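Local coordinates for D-methionine-binding lipoprotein MetQ (Escherichia coli, PDB 4YAH), which binds methionine as the substrate-binding component of an ATP-driven, binding-protein-dependent methionine permease, at residues 92-97 / 138-143; 47-52 / 244-249; 189-194 / 207-212; 122-127 / 150-155; 64-69 / 79-84. One frame throughout, in Å; residues are numbered along the deposited sequence.

The five contacts are spread over the two lobes of a periplasmic binding protein, one built round a six-stranded mixed sheet and the other round a five-stranded one. Interactions 2 and 5 belong to the first lobe, joining helices in one case and strand 60-66 to the loop before strand 83-88 in the other. Interactions 3 and 4 lie in the second, where leucines near chain turns meet. Interaction 1 bridges the lobes and shares helix 139-151 with interaction 4. Interaction 2 is the buried one; the others are partly exposed. All five join apolar carbons, but interactions 1 and 5 also touch methionine, and a probable hydrogen bond between Q208 and N67 links interactions 3 and 5.

Interaction 1 of 5, residues 92-97 / 138-143; sequences LDQQLK and DPTNLG. With MET (methionine), chain B.
Q94 of helix 89-99 lies against P139 and T140 of helix 139-151, so that the two lobes meet beside the mouth of the methionine cleft. D138 is the N-cap of the second helix: its OD2 accepts from N141 N at 3.2 Å, a bond that arrives from well above the carboxylate plane. P139 presents its ring to the aliphatic part of Q94, the two side chains crossing at about a right angle, with Q94 CG 4.0 Å from P139 CG. A bend at chi2 (67°) brings the Q94 amide carbon against the proline CB and CG, while NE2 is bonded to D98. T140 adds a methyl, its CG2 3.9 Å from Q94 CB. N141 turns to the ligand. Its ND2 donates to D138 OD2 over 2.9 Å, on the syn side and 16° out of the carboxylate plane, and stands 3.5 Å from SD of the bound methionine. With OD1 bonded to H88 NE2, both ends of the amide are held, which fixes its rotation beside the sulfur. T140 touches P90 and Y91 of helix 89-99 and H88 of strand 83-88, and N141 rests on P136 of strand 132-136 in the second lobe.

Interaction 2 of 5, residues 47-52 / 244-249; sequences EVAQKV and KKFVQA
A49 and V52 of helix 41-57 pack on F246 and A249 of helix 241-250 in a buried helix-helix crossing within the lobe of the six-stranded sheet of this periplasmic binding protein fold. The N-to-C directions of the short helical segments differ by 117°, and their axes approach to 8.7 Å. Such closeness suits the small residues at the crossing: both alanines point their CB atoms toward the opposite helix, and their CA atoms are 5.3 Å apart. F246 and V52 contribute on different parts of the contact. The phenylalanine, with CG anti to its backbone nitrogen (chi1 178°), swings its ring toward the partner helix, and A49 CB approaches the ring obliquely at 4.2 Å from CE1. V52 instead lays its CG1 branch over the backbone of A249, 3.7 Å from CA and 3.9 Å from the methyl CB. Surrounding elements extend the packing, since F246 also touches V61 of strand 60-66, and V52 touches E254 of helix 253-262. Nothing polar joins the side chains here, and the contact depends on the fit of methyls, ring and main chain. Where the CA atoms come nearest, A249 CB sits 3.5 Å from A49 O.

Interaction 3 of 5, residues 189-194 / 207-212; sequences RSLDDA and SQIGLT
L191 reaches across to I209 and L211 where two chain turns come together: a type I beta turn from S190 to D193, and the Schellman motif with which G210 ends helix 203-206. Of the three, L191 has the largest area buried by the contact, and one methyl does all the touching. I209 follows; its CG1 branch is set between the backbone nitrogen and the carbonyl carbon (chi1 55°), and an extended chi2 (163°) then carries CD1 to 4.0 Å from L191 CD1, the two side chains crossing obliquely. G210, with positive phi, lies between I209 and L211, and both point toward L191. The two leucines extend toward each other tip to tip. Behind L191 stand A199 and I201 of strand 196-201, so L191 ties the loop between helices 203-206 and 213-216 to that strand. The Schellman motif is fastened by L211 N to A206 O and by G210 N to S207 O, and the leucine ends meet with L191 CD1 3.9 Å from L211 CD1.

Interaction 4 of 5, residues 122-127 / 150-155; sequences KSLDEL and QKVGLI
L124 and L154 face each other with their CA atoms 8.7 Å apart, the first in a 3-10 turn at 124-126 and the second just past G153, whose positive phi closes helix 139-151 in a Schellman motif. Leucine and valine side chains bridge the distance. L124 forks over its partners: CD1 lies 4.1 Å from V152 CG2, the two side chains at about a right angle, while CD2 lies 4.0 Å from L154 CD1. L154 in turn divides its methyls, its CD2 meeting L127 CD2 at 3.9 Å. L127 CG stands anti to the backbone nitrogen (chi1 -171°), which directs CD2 to L154, whereas the L124 CG lies beside its own nitrogen. F219 of strand 219-220 borders L124 and V152, and L127 also touches L177 and I121. Residues 122-127 are braced by their own bonds: D125 N donates to S123 OG at 2.8 Å, and K122 N donates to E126 OE2, also at 2.8 Å, from 46° above the carboxylate plane. The contact is apolar packing far from the methionine site, at the end of the five-stranded lobe, where an ST turn leading into a 3-10 turn is joined through leucines to a Schellman-terminated helix.

Interaction 5 of 5, residues 64-69 / 79-84; sequences VTFNDY and GDIDAN. With MET (methionine), chain B.
I81, in the loop before strand 83-88, packs on V64 and F66 of strand 60-66, within the beta-alpha-beta crossover formed by strand 60-66, helix 71-78 and strand 83-88, with strand 32-38 lying between the two strands in the sheet. The isoleucine CB points toward strand 60-66 and splits there. CG2, the short branch, lies 3.8 Å from V64 CG2 and 4.0 Å from V64 CB, the side chains being set aslant. CG1 takes the other direction, between the backbone nitrogen and the carbonyl carbon (chi1 57°), and an extended chi2 of 178° sends CD1 on to the phenylalanine. CD1 ends 4.3 Å from F66 CE2, meeting the ring obliquely. F66 is also packed by L71, P72 and A75 of helix 71-78, and so links I81 to that helix. Y69, past the end of the strand, lines the methionine pocket. The methionine CE stands 3.5 Å above the plane of the Y69 ring, over its centre, while Y69 OH lies 3.3 Å from the ligand CA and is hydrogen-bonded to T204 OG1. T204 OG1 also bonds the methionine, so it acts as both a ligand contact and a hold on the tyrosine hydroxyl. The chemistry therefore divides: I81 meets V64 and F66 through apolar packing, whereas the tyrosine offers the methionine thioether methyl a flat aromatic face, with a hydroxyl anchored beside the amino acid backbone.

Interaction 1 of 5, residues 92-97 / 138-143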
# COMPACT_ATOMS: atom_id res chain seq x y z
N LEU A 92 -9.81 -2.00 -1.56
CA LEU A 92 -10.61 -2.77 -2.49
C LEU A 92 -12.10 -2.48 -2.29
O LEU A 92 -12.83 -2.16 -3.24
CB LEU A 92 -10.33 -4.27 -2.32
CG LEU A 92 -11.23 -5.19 -3.15
CD1 LEU A 92 -11.04 -4.87 -4.63
CD2 LEU A 92 -10.87 -6.63 -2.85
N ASP A 93 -12.56 -2.59 -1.05
CA ASP A 93 -13.96 -2.35 -0.71
C ASP A 93 -14.44 -0.96 -1.12
O ASP A 93 -15.53 -0.80 -1.64
CB ASP A 93 -14.19 -2.54 0.78
CG ASP A 93 -14.03 -3.99 1.21
OD1 ASP A 93 -14.00 -4.88 0.34
OD2 ASP A 93 -13.92 -4.25 2.43
N GLN A 94 -13.59 0.04 -0.91
CA GLN A 94 -13.91 1.40 -1.29
C GLN A 94 -14.02 1.55 -2.81
O GLN A 94 -14.86 2.29 -3.32
CB GLN A 94 -12.84 2.34 -0.73
CG GLN A 94 -13.16 3.80 -0.89
CD GLN A 94 -14.34 4.20 -0.04
OE1 GLN A 94 -14.48 3.76 1.10
NE2 GLN A 94 -15.23 5.01 -0.61
N GLN A 95 -13.16 0.83 -3.51
CA GLN A 95 -13.16 0.82 -4.98
C GLN A 95 -14.45 0.17 -5.51
O GLN A 95 -15.02 0.64 -6.50
CB GLN A 95 -11.94 0.07 -5.51
CG GLN A 95 -10.62 0.84 -5.36
CD GLN A 95 -10.35 1.73 -6.52
OE1 GLN A 95 -9.93 1.27 -7.59
NE2 GLN A 95 -10.57 3.02 -6.34
N LEU A 96 -14.89 -0.90 -4.87
CA LEU A 96 -16.15 -1.53 -5.27
C LEU A 96 -17.30 -0.53 -5.12
O LEU A 96 -18.13 -0.40 -6.02
CB LEU A 96 -16.43 -2.80 -4.46
CG LEU A 96 -15.35 -3.89 -4.45
CD1 LEU A 96 -15.90 -5.17 -3.86
CD2 LEU A 96 -14.76 -4.14 -5.83
N LYS A 97 -17.33 0.18 -4.00
CA LYS A 97 -18.38 1.17 -3.74
C LYS A 97 -18.31 2.32 -4.73
O LYS A 97 -19.31 2.70 -5.33
CB LYS A 97 -18.27 1.73 -2.31
CG LYS A 97 -18.82 0.85 -1.22
CD LYS A 97 -18.92 1.60 0.10
CE LYS A 97 -19.67 0.79 1.16
NZ LYS A 97 -19.94 1.58 2.40
N ASP A 138 -6.74 9.24 -0.91
CA ASP A 138 -7.81 8.27 -1.14
C ASP A 138 -8.41 7.91 0.22
O ASP A 138 -7.71 7.91 1.23
CB ASP A 138 -7.28 7.04 -1.87
CG ASP A 138 -6.21 6.33 -1.09
OD1 ASP A 138 -5.05 6.81 -1.10
OD2 ASP A 138 -6.56 5.31 -0.43
N PRO A 139 -9.72 7.61 0.27
CA PRO A 139 -10.39 7.56 1.59
C PRO A 139 -9.78 6.60 2.61
O PRO A 139 -9.69 6.99 3.79
CB PRO A 139 -11.81 7.10 1.25
CG PRO A 139 -12.02 7.57 -0.13
CD PRO A 139 -10.68 7.45 -0.83
N THR A 140 -9.37 5.40 2.21
CA THR A 140 -8.93 4.45 3.22
C THR A 140 -7.49 4.73 3.66
O THR A 140 -7.16 4.53 4.83
CB THR A 140 -9.07 2.99 2.76
OG1 THR A 140 -8.24 2.73 1.63
CG2 THR A 140 -10.50 2.69 2.42
N ASN A 141 -6.63 5.21 2.77
CA ASN A 141 -5.26 5.47 3.21
C ASN A 141 -5.18 6.82 3.89
O ASN A 141 -4.35 7.01 4.78
CB ASN A 141 -4.28 5.33 2.05
CG ASN A 141 -4.06 3.87 1.67
OD1 ASN A 141 -3.47 3.10 2.42
ND2 ASN A 141 -4.58 3.49 0.52
N LEU A 142 -6.07 7.73 3.52
CA LEU A 142 -6.24 8.96 4.28
C LEU A 142 -6.65 8.63 5.72
O LEU A 142 -6.06 9.12 6.68
CB LEU A 142 -7.28 9.86 3.63
CG LEU A 142 -7.71 11.07 4.48
CD1 LEU A 142 -6.51 11.94 4.77
CD2 LEU A 142 -8.78 11.86 3.77
N GLY A 143 -7.68 7.80 5.86
CA GLY A 143 -8.20 7.46 7.17
C GLY A 143 -7.12 6.81 7.98
O GLY A 143 -6.89 7.14 9.14
N MET B . 0.95 -1.25 -0.55
CA MET B . 0.03 -0.23 -0.04
C MET B . 0.03 -0.28 1.47
O MET B . -0.12 -1.38 2.02
CB MET B . -1.39 -0.47 -0.57
CG MET B . -2.38 0.64 -0.24
SD MET B . -4.05 0.35 -0.86
CE MET B . -3.81 0.66 -2.60
OXT MET B . 0.14 0.77 2.13

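Interaction 2 of 5, residues 47-52 / 244-249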
# COMPACT_ATOMS: atom_id res chain seq x y z
N GLU A 47 8.62 -9.98 -9.21
CA GLU A 47 9.53 -10.68 -10.12
C GLU A 47 9.97 -12.01 -9.51
O GLU A 47 10.17 -12.98 -10.24
CB GLU A 47 10.75 -9.79 -10.45
CG GLU A 47 10.41 -8.70 -11.45
CD GLU A 47 11.62 -7.90 -11.88
OE1 GLU A 47 12.76 -8.29 -11.53
OE2 GLU A 47 11.42 -6.88 -12.58
N VAL A 48 10.10 -12.08 -8.19
CA VAL A 48 10.46 -13.34 -7.56
C VAL A 48 9.28 -14.32 -7.69
O VAL A 48 9.48 -15.51 -7.96
CB VAL A 48 10.84 -13.12 -6.09
CG1 VAL A 48 11.14 -14.43 -5.40
CG2 VAL A 48 12.06 -12.21 -6.03
N ALA A 49 8.05 -13.82 -7.54
CA ALA A 49 6.86 -14.66 -7.69
C ALA A 49 6.75 -15.19 -9.11
O ALA A 49 6.40 -16.35 -9.33
CB ALA A 49 5.60 -13.89 -7.33
N GLN A 50 7.05 -14.32 -10.06
CA GLN A 50 7.11 -14.69 -11.47
C GLN A 50 8.07 -15.84 -11.68
O GLN A 50 7.78 -16.79 -12.41
CB GLN A 50 7.53 -13.46 -12.28
CG GLN A 50 7.73 -13.66 -13.76
CD GLN A 50 8.25 -12.37 -14.40
OE1 GLN A 50 9.26 -11.84 -13.98
NE2 GLN A 50 7.52 -11.86 -15.39
N LYS A 51 9.22 -15.76 -11.02
CA LYS A 51 10.24 -16.78 -11.13
C LYS A 51 9.78 -18.10 -10.53
O LYS A 51 9.93 -19.16 -11.14
CB LYS A 51 11.52 -16.31 -10.45
CG LYS A 51 12.68 -17.28 -10.50
CD LYS A 51 13.48 -17.22 -9.20
CE LYS A 51 14.57 -18.27 -9.16
NZ LYS A 51 15.26 -18.31 -7.84
N VAL A 52 9.23 -18.04 -9.31
CA VAL A 52 8.69 -19.24 -8.66
C VAL A 52 7.63 -19.88 -9.54
O VAL A 52 7.62 -21.10 -9.71
CB VAL A 52 8.08 -18.91 -7.27
CG1 VAL A 52 7.36 -20.13 -6.66
CG2 VAL A 52 9.16 -18.44 -6.32
N LYS A 244 -4.76 -19.44 -9.45
CA LYS A 244 -4.42 -20.26 -8.29
C LYS A 244 -2.92 -20.49 -8.25
O LYS A 244 -2.30 -20.42 -7.19
CB LYS A 244 -5.16 -21.59 -8.31
CG LYS A 244 -6.66 -21.48 -8.14
CD LYS A 244 -7.29 -22.89 -8.16
CE LYS A 244 -8.73 -22.85 -8.56
NZ LYS A 244 -9.32 -24.23 -8.61
N LYS A 245 -2.33 -20.75 -9.42
CA LYS A 245 -0.90 -20.98 -9.49
C LYS A 245 -0.11 -19.74 -9.08
O LYS A 245 0.89 -19.84 -8.37
CB LYS A 245 -0.49 -21.37 -10.91
CG LYS A 245 -0.86 -22.78 -11.29
CD LYS A 245 -0.43 -23.02 -12.73
CE LYS A 245 -0.71 -24.43 -13.14
NZ LYS A 245 -0.67 -24.56 -14.62
N PHE A 246 -0.54 -18.58 -9.56
CA PHE A 246 0.18 -17.36 -9.26
C PHE A 246 0.12 -17.09 -7.76
O PHE A 246 1.10 -16.67 -7.14
CB PHE A 246 -0.39 -16.17 -10.02
CG PHE A 246 0.30 -14.90 -9.71
CD1 PHE A 246 1.59 -14.70 -10.14
CD2 PHE A 246 -0.31 -13.94 -8.92
CE1 PHE A 246 2.26 -13.54 -9.83
CE2 PHE A 246 0.37 -12.77 -8.60
CZ PHE A 246 1.64 -12.58 -9.07
N VAL A 247 -1.04 -17.32 -7.17
CA VAL A 247 -1.19 -17.09 -5.73
C VAL A 247 -0.23 -17.98 -4.98
O VAL A 247 0.44 -17.54 -4.05
CB VAL A 247 -2.64 -17.33 -5.27
CG1 VAL A 247 -2.76 -17.38 -3.75
CG2 VAL A 247 -3.55 -16.25 -5.85
N GLN A 248 -0.14 -19.25 -5.37
CA GLN A 248 0.75 -20.18 -4.67
C GLN A 248 2.21 -19.78 -4.84
O GLN A 248 3.02 -19.94 -3.92
CB GLN A 248 0.51 -21.62 -5.15
CG GLN A 248 -0.73 -22.24 -4.49
CD GLN A 248 -1.20 -23.54 -5.12
OE1 GLN A 248 -0.81 -24.63 -4.70
NE2 GLN A 248 -2.07 -23.44 -6.12
N ALA A 249 2.54 -19.22 -6.00
CA ALA A 249 3.91 -18.78 -6.28
C ALA A 249 4.27 -17.57 -5.42
O ALA A 249 5.36 -17.48 -4.87
CB ALA A 249 4.06 -18.46 -7.76

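Interaction 3 of 5, residues 189-194 / 207-212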
# COMPACT_ATOMS: atom_id res chain seq x y z
N ARG A 189 7.95 12.86 -3.43
CA ARG A 189 8.49 14.14 -3.87
C ARG A 189 7.99 15.28 -2.95
O ARG A 189 8.62 16.34 -2.87
CB ARG A 189 8.14 14.45 -5.32
CG ARG A 189 6.68 14.74 -5.57
CD ARG A 189 6.42 14.96 -7.06
NE ARG A 189 6.42 13.71 -7.80
CZ ARG A 189 6.26 13.64 -9.12
NH1 ARG A 189 6.10 14.74 -9.85
NH2 ARG A 189 6.28 12.46 -9.72
N SER A 190 6.88 15.05 -2.24
CA SER A 190 6.32 16.09 -1.36
C SER A 190 7.29 16.45 -0.23
O SER A 190 7.26 17.56 0.32
CB SER A 190 4.96 15.64 -0.78
OG SER A 190 5.12 14.80 0.36
N LEU A 191 8.18 15.52 0.10
CA LEU A 191 9.15 15.73 1.18
C LEU A 191 10.07 16.91 0.93
O LEU A 191 10.58 17.50 1.88
CB LEU A 191 10.01 14.49 1.38
CG LEU A 191 9.31 13.26 1.94
CD1 LEU A 191 10.22 12.07 1.84
CD2 LEU A 191 8.87 13.50 3.40
N ASP A 192 10.33 17.21 -0.34
CA ASP A 192 11.22 18.31 -0.70
C ASP A 192 10.49 19.65 -0.79
O ASP A 192 11.14 20.68 -0.96
CB ASP A 192 11.89 18.02 -2.06
CG ASP A 192 12.78 16.78 -2.05
OD1 ASP A 192 13.63 16.66 -1.13
OD2 ASP A 192 12.66 15.93 -2.99
N ASP A 193 9.16 19.64 -0.73
CA ASP A 193 8.41 20.89 -0.79
C ASP A 193 8.78 21.75 0.42
O ASP A 193 8.93 21.24 1.53
CB ASP A 193 6.90 20.63 -0.81
CG ASP A 193 6.09 21.91 -0.95
OD1 ASP A 193 5.72 22.26 -2.09
OD2 ASP A 193 5.81 22.56 0.08
N ALA A 194 8.90 23.06 0.20
CA ALA A 194 9.44 23.95 1.22
C ALA A 194 8.61 23.97 2.48
O ALA A 194 9.14 24.24 3.56
CB ALA A 194 9.59 25.36 0.66
N SER A 207 9.66 3.34 -0.78
CA SER A 207 10.75 2.47 -1.22
C SER A 207 11.36 2.93 -2.55
O SER A 207 12.49 2.60 -2.86
CB SER A 207 10.26 1.03 -1.35
OG SER A 207 9.43 0.90 -2.48
N GLN A 208 10.60 3.69 -3.34
CA GLN A 208 11.11 4.20 -4.61
C GLN A 208 12.27 5.18 -4.42
O GLN A 208 13.12 5.30 -5.30
CB GLN A 208 10.00 4.88 -5.41
CG GLN A 208 8.91 3.90 -5.86
CD GLN A 208 7.82 4.59 -6.65
OE1 GLN A 208 7.79 5.81 -6.75
NE2 GLN A 208 6.91 3.80 -7.20
N ILE A 209 12.30 5.89 -3.29
CA ILE A 209 13.42 6.77 -2.98
C ILE A 209 14.26 6.25 -1.81
O ILE A 209 14.96 7.00 -1.13
CB ILE A 209 12.94 8.20 -2.71
CG1 ILE A 209 11.89 8.21 -1.61
CG2 ILE A 209 12.36 8.78 -3.99
CD1 ILE A 209 11.68 9.60 -1.00
N GLY A 210 14.20 4.94 -1.60
CA GLY A 210 15.14 4.26 -0.73
C GLY A 210 14.86 4.42 0.76
O GLY A 210 15.76 4.23 1.59
N LEU A 211 13.62 4.75 1.10
CA LEU A 211 13.20 4.88 2.48
C LEU A 211 12.44 3.64 2.94
O LEU A 211 11.67 3.06 2.17
CB LEU A 211 12.31 6.10 2.67
CG LEU A 211 12.91 7.44 2.24
CD1 LEU A 211 11.89 8.55 2.43
CD2 LEU A 211 14.16 7.72 3.02
N THR A 212 12.67 3.24 4.18
CA THR A 212 11.88 2.19 4.82
C THR A 212 11.49 2.61 6.22
O THR A 212 12.16 3.44 6.83
CB THR A 212 12.64 0.85 4.93
OG1 THR A 212 13.77 1.01 5.80
CG2 THR A 212 13.08 0.35 3.57

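Interaction 4 of 5, residues 122-127 / 150-155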
# COMPACT_ATOMS: atom_id res chain seq x y z
N LYS A 122 13.75 15.26 12.60
CA LYS A 122 14.10 13.89 12.99
C LYS A 122 13.17 13.37 14.08
O LYS A 122 13.17 12.19 14.38
CB LYS A 122 15.55 13.83 13.47
CG LYS A 122 16.59 13.61 12.37
CD LYS A 122 17.59 14.76 12.27
CE LYS A 122 18.34 15.00 13.58
NZ LYS A 122 19.49 15.94 13.42
N SER A 123 12.41 14.28 14.68
CA SER A 123 11.56 13.93 15.81
C SER A 123 10.36 14.86 15.88
O SER A 123 10.43 16.01 15.42
CB SER A 123 12.36 14.01 17.11
OG SER A 123 11.55 14.42 18.19
N LEU A 124 9.29 14.39 16.50
CA LEU A 124 8.10 15.23 16.66
C LEU A 124 8.39 16.40 17.60
O LEU A 124 7.66 17.38 17.58
CB LEU A 124 6.92 14.41 17.17
CG LEU A 124 6.43 13.35 16.16
CD1 LEU A 124 5.22 12.61 16.70
CD2 LEU A 124 6.14 13.96 14.78
N ASP A 125 9.46 16.30 18.37
CA ASP A 125 9.90 17.43 19.22
C ASP A 125 10.16 18.68 18.38
O ASP A 125 10.09 19.80 18.89
CB ASP A 125 11.18 17.10 19.98
CG ASP A 125 10.97 16.11 21.10
OD1 ASP A 125 9.80 15.84 21.46
OD2 ASP A 125 11.98 15.62 21.64
N GLU A 126 10.52 18.46 17.11
CA GLU A 126 10.90 19.56 16.22
C GLU A 126 9.76 20.06 15.34
O GLU A 126 9.94 20.97 14.54
CB GLU A 126 12.02 19.14 15.28
CG GLU A 126 13.29 18.60 15.90
CD GLU A 126 14.17 17.96 14.82
OE1 GLU A 126 14.63 18.68 13.90
OE2 GLU A 126 14.39 16.73 14.86
N LEU A 127 8.59 19.44 15.44
CA LEU A 127 7.48 19.80 14.56
C LEU A 127 6.88 21.15 14.97
O LEU A 127 6.23 21.27 16.01
CB LEU A 127 6.42 18.70 14.57
CG LEU A 127 5.29 18.82 13.55
CD1 LEU A 127 5.83 18.76 12.12
CD2 LEU A 127 4.29 17.72 13.78
N GLN A 150 -3.14 10.22 15.05
CA GLN A 150 -3.81 10.19 16.34
C GLN A 150 -3.04 9.29 17.31
O GLN A 150 -2.84 9.63 18.48
CB GLN A 150 -5.26 9.70 16.20
CG GLN A 150 -5.98 9.53 17.55
CD GLN A 150 -7.45 9.16 17.39
OE1 GLN A 150 -8.33 9.95 17.72
NE2 GLN A 150 -7.71 7.97 16.87
N LYS A 151 -2.61 8.13 16.82
CA LYS A 151 -1.85 7.19 17.63
C LYS A 151 -0.61 7.83 18.24
O LYS A 151 -0.27 7.54 19.40
CB LYS A 151 -1.46 5.98 16.78
CG LYS A 151 -0.56 4.96 17.45
CD LYS A 151 -0.14 3.91 16.42
CE LYS A 151 1.10 3.14 16.84
NZ LYS A 151 0.81 2.20 17.95
N VAL A 152 0.09 8.66 17.48
CA VAL A 152 1.31 9.29 17.98
C VAL A 152 1.01 10.61 18.70
O VAL A 152 1.92 11.32 19.11
CB VAL A 152 2.33 9.51 16.84
CG1 VAL A 152 2.64 8.17 16.18
CG2 VAL A 152 1.83 10.51 15.80
N GLY A 153 -0.28 10.92 18.86
CA GLY A 153 -0.71 12.01 19.73
C GLY A 153 -0.75 13.41 19.15
O GLY A 153 -0.91 14.39 19.89
N LEU A 154 -0.61 13.53 17.83
CA LEU A 154 -0.59 14.84 17.20
C LEU A 154 -1.99 15.41 17.06
O LEU A 154 -2.18 16.63 17.13
CB LEU A 154 0.09 14.75 15.84
CG LEU A 154 1.60 14.51 15.89
CD1 LEU A 154 2.14 14.21 14.51
CD2 LEU A 154 2.32 15.71 16.46
N ILE A 155 -2.97 14.54 16.88
CA ILE A 155 -4.36 14.96 16.72
C ILE A 155 -5.27 14.02 17.48
O ILE A 155 -4.87 12.92 17.88
CB ILE A 155 -4.79 14.97 15.23
CG1 ILE A 155 -4.70 13.56 14.64
CG2 ILE A 155 -3.95 15.94 14.44
CD1 ILE A 155 -5.11 13.46 13.18

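Interaction 5 of 5, residues 64-69 / 79-84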
# COMPACT_ATOMS: atom_id res chain seq x y z
N VAL A 64 2.67 -6.43 -15.52
CA VAL A 64 2.30 -5.15 -16.10
C VAL A 64 2.47 -4.13 -15.01
O VAL A 64 1.84 -4.26 -13.96
CB VAL A 64 0.87 -5.16 -16.62
CG1 VAL A 64 0.49 -3.83 -17.24
CG2 VAL A 64 0.68 -6.28 -17.65
N THR A 65 3.31 -3.12 -15.23
CA THR A 65 3.66 -2.21 -14.15
C THR A 65 2.87 -0.91 -14.22
O THR A 65 2.54 -0.41 -15.30
CB THR A 65 5.16 -1.87 -14.15
OG1 THR A 65 5.53 -1.22 -15.38
CG2 THR A 65 6.00 -3.12 -13.96
N PHE A 66 2.59 -0.39 -13.03
CA PHE A 66 1.83 0.84 -12.82
C PHE A 66 2.58 1.67 -11.79
O PHE A 66 3.42 1.13 -11.07
CB PHE A 66 0.41 0.54 -12.32
CG PHE A 66 -0.44 -0.24 -13.28
CD1 PHE A 66 -1.27 0.41 -14.16
CD2 PHE A 66 -0.38 -1.63 -13.30
CE1 PHE A 66 -2.05 -0.32 -15.06
CE2 PHE A 66 -1.14 -2.35 -14.20
CZ PHE A 66 -1.98 -1.70 -15.07
N ASN A 67 2.29 2.96 -11.72
CA ASN A 67 2.79 3.80 -10.64
C ASN A 67 1.67 4.62 -10.04
O ASN A 67 1.85 5.77 -9.66
CB ASN A 67 3.91 4.72 -11.11
CG ASN A 67 4.64 5.36 -9.95
OD1 ASN A 67 4.87 4.71 -8.93
ND2 ASN A 67 4.98 6.64 -10.08
N ASP A 68 0.50 4.02 -9.93
CA ASP A 68 -0.62 4.65 -9.27
C ASP A 68 -1.55 3.57 -8.76
O ASP A 68 -1.39 2.39 -9.09
CB ASP A 68 -1.36 5.57 -10.22
CG ASP A 68 -2.29 4.81 -11.16
OD1 ASP A 68 -1.77 4.06 -12.00
OD2 ASP A 68 -3.53 4.94 -11.03
N TYR A 69 -2.55 3.98 -7.99
CA TYR A 69 -3.44 3.05 -7.33
C TYR A 69 -4.82 2.96 -7.99
O TYR A 69 -5.69 2.24 -7.51
CB TYR A 69 -3.61 3.48 -5.88
CG TYR A 69 -2.46 3.17 -4.93
CD1 TYR A 69 -1.53 2.19 -5.21
CD2 TYR A 69 -2.38 3.82 -3.71
CE1 TYR A 69 -0.54 1.88 -4.31
CE2 TYR A 69 -1.39 3.52 -2.81
CZ TYR A 69 -0.49 2.56 -3.10
OH TYR A 69 0.48 2.28 -2.16
N GLY A 79 -10.42 -6.13 -18.32
CA GLY A 79 -9.87 -7.36 -18.85
C GLY A 79 -8.49 -7.21 -19.47
O GLY A 79 -8.01 -8.13 -20.11
N ASP A 80 -7.85 -6.05 -19.27
CA ASP A 80 -6.51 -5.80 -19.81
C ASP A 80 -5.44 -6.59 -19.07
O ASP A 80 -4.36 -6.85 -19.60
CB ASP A 80 -6.17 -4.32 -19.74
CG ASP A 80 -6.98 -3.48 -20.72
OD1 ASP A 80 -7.49 -4.04 -21.71
OD2 ASP A 80 -7.12 -2.26 -20.50
N ILE A 81 -5.74 -6.94 -17.82
CA ILE A 81 -4.89 -7.83 -17.04
C ILE A 81 -5.80 -8.84 -16.32
O ILE A 81 -7.01 -8.62 -16.19
CB ILE A 81 -4.02 -7.06 -16.02
CG1 ILE A 81 -4.89 -6.22 -15.09
CG2 ILE A 81 -3.02 -6.18 -16.76
CD1 ILE A 81 -4.10 -5.46 -14.01
N ASP A 82 -5.22 -9.94 -15.87
CA ASP A 82 -5.96 -11.02 -15.23
C ASP A 82 -6.11 -10.86 -13.71
O ASP A 82 -7.08 -11.35 -13.11
CB ASP A 82 -5.25 -12.35 -15.49
CG ASP A 82 -5.21 -12.71 -16.98
OD1 ASP A 82 -4.15 -12.54 -17.63
OD2 ASP A 82 -6.25 -13.19 -17.50
N ALA A 83 -5.13 -10.20 -13.11
CA ALA A 83 -5.07 -10.06 -11.66
C ALA A 83 -4.24 -8.84 -11.36
O ALA A 83 -3.51 -8.37 -12.23
CB ALA A 83 -4.44 -11.27 -11.01
N ASN A 84 -4.35 -8.32 -10.14
CA ASN A 84 -3.32 -7.38 -9.70
C ASN A 84 -2.96 -7.66 -8.26
O ASN A 84 -3.62 -8.43 -7.56
CB ASN A 84 -3.75 -5.91 -9.91
CG ASN A 84 -5.03 -5.54 -9.21
OD1 ASN A 84 -5.27 -5.87 -8.04
ND2 ASN A 84 -5.87 -4.78 -9.93
N MET B . 0.95 -1.25 -0.55
CA MET B . 0.03 -0.23 -0.04
C MET B . 0.03 -0.28 1.47
O MET B . -0.12 -1.38 2.02
CB MET B . -1.39 -0.47 -0.57
CG MET B . -2.38 0.64 -0.24
SD MET B . -4.05 0.35 -0.86
CE MET B . -3.81 0.66 -2.60
OXT MET B . 0.14 0.77 2.13